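Local coordinates for protein 373aa long hypothetical citrate synthase (Sulfolobus tokodaii, PDB 1VGP) that is a hypothetical protein of unconfirmed function that belongs to the citrate synthase family, with its mainly helical fold and two chains in the assembly, at residues Lys80-Val85 with Met92-Thr97; Thr126-Tyr131 with Phe327-Ala332; Gln269-Leu274 with Asp310-Ile315. All coordinates share one frame; numbering follows the deposited sequence.

Interaction 1. Residues Lys80-Val85 with Met92-Thr97; sequences KFLREV and MDILRT
Ile-94 meets Phe-81 and Leu-82 of the facing helix and Val-85, the first residue beyond its end, and its branches divide the work. From CB, CG2 runs out anti to the backbone N and meets Leu-82 CD2 at 3.5 Å, the two side chains crossing obliquely. The other branch starts beside the backbone N (chi1 -68°): its CG1 packs against CE2 of Tyr-131, and its tip, CD1, is 3.9 Å from Val-85 CG1, tip to tip, and 4.1 Å from Phe-81 CZ. A branched chain suits a place with hydrophobic neighbours on several sides. The two helices form a helical hairpin; over the segments 80-84 and 92-97 the axes run nearly antiparallel, at 155°, and approach to 11.2 Å, a gap that a ring can bridge. Phe-81 does so: its edge approaches Ile-94 O, and CZ lies 3.6 Å from Thr-97 CG2, the two side chains crossing at about a right angle. Thr-97 can present this methyl because its hydroxyl turns back to its own helix, where OG1 donates to Asp-93 O at 2.7 Å. That oxygen also takes Thr-97 N, from the opposite face of the carbonyl. Phe-81 further packs on Leu-101 of the second subunit, and Thr-97 on Ile-104 of that subunit.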
# COMPACT_ATOMS: atom_id res chain seq x y z
N LYS A 80 -6.31 -1.08 22.43
CA LYS A 80 -6.74 -2.44 22.73
C LYS A 80 -6.00 -3.42 21.83
O LYS A 80 -5.54 -4.48 22.27
CB LYS A 80 -8.25 -2.54 22.50
CG LYS A 80 -8.89 -3.84 22.91
CD LYS A 80 -10.38 -3.60 23.12
CE LYS A 80 -11.20 -4.90 23.07
NZ LYS A 80 -10.81 -5.88 24.12
N PHE A 81 -5.91 -3.05 20.56
CA PHE A 81 -5.14 -3.81 19.59
C PHE A 81 -3.72 -4.03 20.08
O PHE A 81 -3.20 -5.14 20.02
CB PHE A 81 -5.12 -3.06 18.25
CG PHE A 81 -4.07 -3.55 17.29
CD1 PHE A 81 -4.09 -4.86 16.82
CD2 PHE A 81 -3.05 -2.69 16.86
CE1 PHE A 81 -3.13 -5.32 15.92
CE2 PHE A 81 -2.09 -3.14 15.97
CZ PHE A 81 -2.12 -4.46 15.50
N LEU A 82 -3.09 -2.95 20.55
CA LEU A 82 -1.67 -2.99 20.85
C LEU A 82 -1.39 -3.98 21.99
O LEU A 82 -0.52 -4.85 21.86
CB LEU A 82 -1.16 -1.60 21.21
CG LEU A 82 -1.13 -0.61 20.04
CD1 LEU A 82 -0.61 0.74 20.52
CD2 LEU A 82 -0.23 -1.14 18.94
N ARG A 83 -2.13 -3.85 23.09
CA ARG A 83 -1.86 -4.70 24.24
C ARG A 83 -2.41 -6.12 24.08
O ARG A 83 -1.97 -7.04 24.77
CB ARG A 83 -2.40 -4.09 25.53
CG ARG A 83 -3.58 -3.16 25.39
CD ARG A 83 -4.23 -2.95 26.76
NE ARG A 83 -4.21 -1.56 27.21
CZ ARG A 83 -3.42 -1.10 28.18
NH1 ARG A 83 -2.47 -1.86 28.70
NH2 ARG A 83 -3.59 0.14 28.63
N GLU A 84 -3.34 -6.29 23.15
CA GLU A 84 -3.92 -7.61 22.92
C GLU A 84 -3.11 -8.43 21.92
O GLU A 84 -3.17 -9.65 21.93
CB GLU A 84 -5.36 -7.48 22.44
CG GLU A 84 -6.39 -7.46 23.57
CD GLU A 84 -7.73 -8.03 23.15
OE1 GLU A 84 -7.75 -9.17 22.60
OE2 GLU A 84 -8.77 -7.36 23.37
N VAL A 85 -2.34 -7.74 21.08
CA VAL A 85 -1.69 -8.37 19.94
C VAL A 85 -0.48 -9.25 20.29
O VAL A 85 0.21 -9.04 21.29
CB VAL A 85 -1.25 -7.29 18.90
CG1 VAL A 85 -0.03 -6.52 19.42
CG2 VAL A 85 -0.96 -7.94 17.56
N MET A 92 6.94 -2.82 12.42
CA MET A 92 6.41 -2.26 11.18
C MET A 92 5.00 -2.75 10.90
O MET A 92 4.13 -1.96 10.52
CB MET A 92 7.29 -2.63 9.98
CG MET A 92 8.57 -1.82 9.88
SD MET A 92 8.35 -0.03 10.00
CE MET A 92 8.28 0.42 8.25
N ASP A 93 4.77 -4.04 11.09
CA ASP A 93 3.44 -4.60 10.89
C ASP A 93 2.46 -4.05 11.93
O ASP A 93 1.28 -3.86 11.65
CB ASP A 93 3.49 -6.13 10.98
CG ASP A 93 4.37 -6.75 9.91
OD1 ASP A 93 4.67 -6.08 8.90
OD2 ASP A 93 4.78 -7.92 10.10
N ILE A 94 2.96 -3.79 13.13
CA ILE A 94 2.13 -3.14 14.12
C ILE A 94 1.72 -1.77 13.59
O ILE A 94 0.55 -1.41 13.60
CB ILE A 94 2.87 -2.97 15.48
CG1 ILE A 94 3.11 -4.33 16.12
CG2 ILE A 94 2.06 -2.09 16.42
CD1 ILE A 94 1.83 -5.16 16.26
N LEU A 95 2.72 -1.03 13.12
CA LEU A 95 2.50 0.33 12.65
C LEU A 95 1.52 0.35 11.47
O LEU A 95 0.61 1.19 11.40
CB LEU A 95 3.85 0.94 12.24
CG LEU A 95 3.91 2.47 12.14
CD1 LEU A 95 3.44 3.09 13.46
CD2 LEU A 95 5.34 2.90 11.83
N ARG A 96 1.72 -0.58 10.54
CA ARG A 96 0.86 -0.71 9.37
C ARG A 96 -0.60 -0.92 9.79
O ARG A 96 -1.50 -0.22 9.32
CB ARG A 96 1.32 -1.90 8.53
CG ARG A 96 0.61 -2.05 7.20
CD ARG A 96 1.03 -3.35 6.54
NE ARG A 96 0.69 -4.49 7.37
CZ ARG A 96 1.31 -5.66 7.33
NH1 ARG A 96 2.34 -5.84 6.53
NH2 ARG A 96 0.87 -6.67 8.08
N THR A 97 -0.81 -1.89 10.66
CA THR A 97 -2.15 -2.23 11.10
C THR A 97 -2.79 -1.07 11.88
O THR A 97 -3.96 -0.72 11.66
CB THR A 97 -2.10 -3.50 11.98
OG1 THR A 97 -1.33 -4.50 11.32
CG2 THR A 97 -3.50 -4.05 12.23

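Interaction 2. Residues Thr126-Tyr131 with Phe327-Ala332; sequences TIVANY and FPAVFA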
# COMPACT_ATOMS: atom_id res chain seq x y z
N THR A 126 3.38 7.72 19.29
CA THR A 126 2.52 7.11 20.30
C THR A 126 2.32 5.62 20.04
O THR A 126 2.37 4.81 20.96
CB THR A 126 1.13 7.78 20.36
OG1 THR A 126 1.26 9.20 20.22
CG2 THR A 126 0.47 7.50 21.68
N ILE A 127 2.07 5.27 18.78
CA ILE A 127 1.97 3.85 18.40
C ILE A 127 3.29 3.15 18.71
O ILE A 127 3.31 2.09 19.32
CB ILE A 127 1.68 3.69 16.89
CG1 ILE A 127 0.33 4.32 16.54
CG2 ILE A 127 1.70 2.21 16.51
CD1 ILE A 127 0.03 4.32 15.05
N VAL A 128 4.39 3.75 18.27
CA VAL A 128 5.68 3.11 18.39
C VAL A 128 6.07 2.93 19.86
O VAL A 128 6.38 1.81 20.30
CB VAL A 128 6.77 3.92 17.63
CG1 VAL A 128 8.13 3.24 17.77
CG2 VAL A 128 6.39 4.02 16.16
N ALA A 129 6.05 4.01 20.63
CA ALA A 129 6.46 3.93 22.03
C ALA A 129 5.57 2.97 22.83
O ALA A 129 6.07 2.17 23.63
CB ALA A 129 6.44 5.32 22.67
N ASN A 130 4.26 3.05 22.60
CA ASN A 130 3.30 2.22 23.32
C ASN A 130 3.56 0.74 23.08
O ASN A 130 3.47 -0.08 24.00
CB ASN A 130 1.87 2.55 22.89
CG ASN A 130 1.30 3.74 23.64
OD1 ASN A 130 0.11 4.06 23.51
ND2 ASN A 130 2.14 4.41 24.43
N TYR A 131 3.89 0.39 21.85
CA TYR A 131 4.13 -1.01 21.54
C TYR A 131 5.41 -1.50 22.20
O TYR A 131 5.48 -2.64 22.66
CB TYR A 131 4.22 -1.23 20.03
CG TYR A 131 4.29 -2.70 19.69
CD1 TYR A 131 3.32 -3.60 20.14
CD2 TYR A 131 5.36 -3.21 18.95
CE1 TYR A 131 3.41 -4.96 19.86
CE2 TYR A 131 5.46 -4.57 18.66
CZ TYR A 131 4.48 -5.44 19.12
OH TYR A 131 4.57 -6.78 18.83
N PHE A 327 13.91 0.31 14.83
CA PHE A 327 14.61 1.37 14.09
C PHE A 327 13.83 1.83 12.85
O PHE A 327 13.59 3.02 12.67
CB PHE A 327 16.02 0.90 13.69
CG PHE A 327 16.95 0.68 14.85
CD1 PHE A 327 18.23 0.16 14.64
CD2 PHE A 327 16.57 0.98 16.16
CE1 PHE A 327 19.10 -0.05 15.71
CE2 PHE A 327 17.44 0.77 17.23
CZ PHE A 327 18.71 0.26 17.00
N PRO A 328 13.41 0.88 11.99
CA PRO A 328 12.62 1.26 10.81
C PRO A 328 11.36 2.03 11.14
O PRO A 328 10.98 2.97 10.42
CB PRO A 328 12.30 -0.09 10.14
CG PRO A 328 12.56 -1.12 11.18
CD PRO A 328 13.69 -0.57 12.01
N ALA A 329 10.69 1.65 12.22
CA ALA A 329 9.45 2.31 12.64
C ALA A 329 9.67 3.75 13.14
O ALA A 329 8.81 4.61 12.92
CB ALA A 329 8.77 1.48 13.71
N VAL A 330 10.80 4.00 13.81
CA VAL A 330 11.20 5.37 14.16
C VAL A 330 11.55 6.18 12.90
O VAL A 330 11.22 7.36 12.80
CB VAL A 330 12.42 5.39 15.13
CG1 VAL A 330 12.70 6.81 15.62
CG2 VAL A 330 12.15 4.47 16.32
N PHE A 331 12.21 5.53 11.95
CA PHE A 331 12.38 6.05 10.60
C PHE A 331 11.02 6.51 10.07
O PHE A 331 10.85 7.65 9.62
CB PHE A 331 12.97 4.95 9.72
CG PHE A 331 13.47 5.42 8.37
CD1 PHE A 331 12.82 6.41 7.65
CD2 PHE A 331 14.59 4.82 7.80
CE1 PHE A 331 13.27 6.81 6.40
CE2 PHE A 331 15.05 5.21 6.55
CZ PHE A 331 14.39 6.21 5.85
N ALA A 332 10.04 5.61 10.13
CA ALA A 332 8.72 5.87 9.57
C ALA A 332 8.06 7.09 10.20
O ALA A 332 7.38 7.87 9.51
CB ALA A 332 7.84 4.65 9.75
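Val-128 is the residue most engaged here, and its two methyl groups meet two successive residues of the other helix, Ala-329 and Val-330. Its CB points at segment 327-332, and the first torsion turns the fork so that CG1 stands anti to the backbone N (chi1 179°) and CG2 beside that nitrogen. CG2 comes to 4.3 Å from Ala-329 CB and 4.1 Å from Ala-329 O, so it touches both the methyl and the backbone of that residue. CG1 reaches the neighbouring residue, with Val-330 CG2 at 4.4 Å.

Ala-329 is the second main partner. Its small side chain also points across the contact, and it allows the backbones to come close: Val-128 CA and Ala-329 CA are 6.9 Å apart. With a single methyl on one side and a short, beta-branched residue on the other, neither helix needs a long side chain to span the gap. Val-330 adds a smaller share through its CG2 methyl.

All three residues are buried, between helix 113-135 and helix 327-346 of the mainly helical body of this citrate synthase-like protein. Other helices close the surroundings: Val-128 also packs on Phe-153, Val-330 on Met-170 and Leu-174, and Met-92 packs against Ala-329. The carbonyl of Ala-329 takes a hydrogen bond from its own helix, through Ser-333 OG.

No hydrogen bond or salt bridge spans the two segments. Cohesion between them therefore rests on van der Waals contact and the exclusion of water, which depend on how the methyl groups fit and not on the direction of any bond.

Interaction 3. Residues Gln269-Leu274 with Asp310-Ile315; sequences QYAKLL and DFFSSI
Ala-271 meets Phe-312 and Ile-315 of the helix opposite, and the residues that lead up to it and follow it turn to other neighbours. Gln-269 comes first on this segment; its CG lies over one face of the Tyr-270 ring, offset toward the rim. Tyr-270 in turn packs on Lys-168, Ala-169 and Val-172 of helix 164-175, so its ring serves another helix.

At Ala-271 the helix comes against its partner. The methyl CB points across and lies 3.9 Å from Phe-312 CD2 and 4.1 Å from Phe-312 CB, approaching the ring obliquely; it also meets Ile-315 CG2 at 4.3 Å. A side chain of one carbon suits the site, since Ala-271 CA and Phe-312 CA are just 6.1 Å apart. Phe-312 sends its ring away from its own carbonyl carbon (chi1 -67°), and CD1 of Phe-311 sits over the centre of that ring, 3.6 Å above its plane.

The contact joins helix 262-278 to helix 309-319, which, as in other citrate synthases, probably belong to the small helical domain. Helix 281-300, between them in sequence, packs beside both: Lys-272 leans on its Tyr-286 and Glu-290, and Ile-315 on its Ala-289.

Leu-274, one turn on, packs on Ala-169 of helix 164-175. Within segment 310-315 Ser-314, whose small hydroxyl can fold back onto the backbone, donates from OG to Asp-310 O at 3.0 Å, at a C=O...donor angle of 174°.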
# COMPACT_ATOMS: atom_id res chain seq x y z
N GLN A 269 27.93 13.74 15.22
CA GLN A 269 28.26 14.51 16.41
C GLN A 269 27.44 13.99 17.59
O GLN A 269 27.93 13.96 18.72
CB GLN A 269 27.99 16.00 16.18
CG GLN A 269 26.50 16.35 16.04
CD GLN A 269 26.23 17.84 15.82
OE1 GLN A 269 26.31 18.65 16.76
NE2 GLN A 269 25.90 18.20 14.58
N TYR A 270 26.21 13.57 17.32
CA TYR A 270 25.31 13.09 18.38
C TYR A 270 25.57 11.63 18.75
O TYR A 270 25.41 11.24 19.90
CB TYR A 270 23.84 13.26 17.97
CG TYR A 270 23.43 14.71 17.78
CD1 TYR A 270 23.34 15.26 16.50
CD2 TYR A 270 23.21 15.55 18.87
CE1 TYR A 270 23.05 16.61 16.31
CE2 TYR A 270 22.92 16.90 18.69
CZ TYR A 270 22.84 17.42 17.42
OH TYR A 270 22.58 18.76 17.24
N ALA A 271 25.97 10.84 17.76
CA ALA A 271 26.39 9.47 18.03
C ALA A 271 27.54 9.54 19.03
O ALA A 271 27.52 8.91 20.08
CB ALA A 271 26.85 8.82 16.74
N LYS A 272 28.54 10.34 18.69
CA LYS A 272 29.70 10.56 19.53
C LYS A 272 29.33 11.10 20.91
O LYS A 272 29.81 10.57 21.92
CB LYS A 272 30.64 11.50 18.81
CG LYS A 272 31.99 11.68 19.45
CD LYS A 272 32.79 12.70 18.67
CE LYS A 272 34.27 12.59 18.96
NZ LYS A 272 34.80 13.81 19.62
N LEU A 273 28.50 12.14 20.98
CA LEU A 273 28.16 12.74 22.27
C LEU A 273 27.42 11.75 23.17
O LEU A 273 27.79 11.57 24.33
CB LEU A 273 27.28 13.98 22.09
CG LEU A 273 27.54 15.16 23.06
CD1 LEU A 273 26.35 16.09 23.04
CD2 LEU A 273 27.81 14.66 24.47
N LEU A 274 26.38 11.12 22.63
CA LEU A 274 25.59 10.16 23.38
C LEU A 274 26.47 9.02 23.89
O LEU A 274 26.43 8.67 25.08
CB LEU A 274 24.48 9.58 22.50
CG LEU A 274 23.32 10.52 22.17
CD1 LEU A 274 22.40 9.88 21.12
CD2 LEU A 274 22.55 10.81 23.44
N ASP A 310 22.77 5.72 7.91
CA ASP A 310 22.57 4.47 8.65
C ASP A 310 23.77 4.11 9.52
O ASP A 310 23.63 3.45 10.54
CB ASP A 310 22.30 3.30 7.69
CG ASP A 310 21.04 3.50 6.86
OD1 ASP A 310 21.00 2.98 5.72
OD2 ASP A 310 20.10 4.19 7.33
N PHE A 311 24.95 4.54 9.09
CA PHE A 311 26.18 4.22 9.79
C PHE A 311 26.19 4.74 11.23
O PHE A 311 26.72 4.09 12.12
CB PHE A 311 27.37 4.79 9.03
CG PHE A 311 28.70 4.36 9.57
CD1 PHE A 311 29.37 5.14 10.50
CD2 PHE A 311 29.28 3.17 9.15
CE1 PHE A 311 30.62 4.75 11.01
CE2 PHE A 311 30.53 2.76 9.66
CZ PHE A 311 31.19 3.56 10.59
N PHE A 312 25.61 5.91 11.45
CA PHE A 312 25.54 6.44 12.79
C PHE A 312 24.15 6.34 13.39
O PHE A 312 24.00 6.27 14.61
CB PHE A 312 26.01 7.89 12.82
CG PHE A 312 27.46 8.07 12.50
CD1 PHE A 312 27.86 8.69 11.31
CD2 PHE A 312 28.44 7.64 13.39
CE1 PHE A 312 29.20 8.88 11.02
CE2 PHE A 312 29.79 7.83 13.11
CZ PHE A 312 30.17 8.45 11.92
N SER A 313 23.12 6.32 12.55
CA SER A 313 21.75 6.35 13.05
C SER A 313 21.45 5.13 13.94
O SER A 313 20.62 5.20 14.85
CB SER A 313 20.75 6.44 11.89
OG SER A 313 20.50 5.17 11.31
N SER A 314 22.14 4.02 13.68
CA SER A 314 21.89 2.80 14.45
C SER A 314 22.59 2.80 15.81
O SER A 314 22.13 2.14 16.74
CB SER A 314 22.32 1.58 13.64
OG SER A 314 23.59 1.77 13.04
N ILE A 315 23.69 3.53 15.93
CA ILE A 315 24.27 3.75 17.24
C ILE A 315 23.33 4.64 18.05
O ILE A 315 23.03 4.36 19.21
CB ILE A 315 25.66 4.42 17.15
CG1 ILE A 315 26.70 3.40 16.70
CG2 ILE A 315 26.08 4.96 18.52
CD1 ILE A 315 28.08 3.98 16.46

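In the fold
From the N terminus, interaction 1 comes first and closes a short loop, six residues between the helices of a hairpin. Interaction 2 opens later, at 126-131, and closes at 327-332, spanning most of the rest of the chain. Interaction 3 lies inside that long loop, joining 269-274 to 310-315; none of the three cross. Interactions 1 and 2 are neighbours, centres about 11 Å apart, meeting where Leu-95 packs on Ile-127 and Ala-332. Interaction 3 has its centre about 18 Å from that of interaction 2 and touches it through Phe-327 against the Ser-314 carbonyl. Interaction 2 thus lies between the subunit-facing hairpin and the helices of interaction 3.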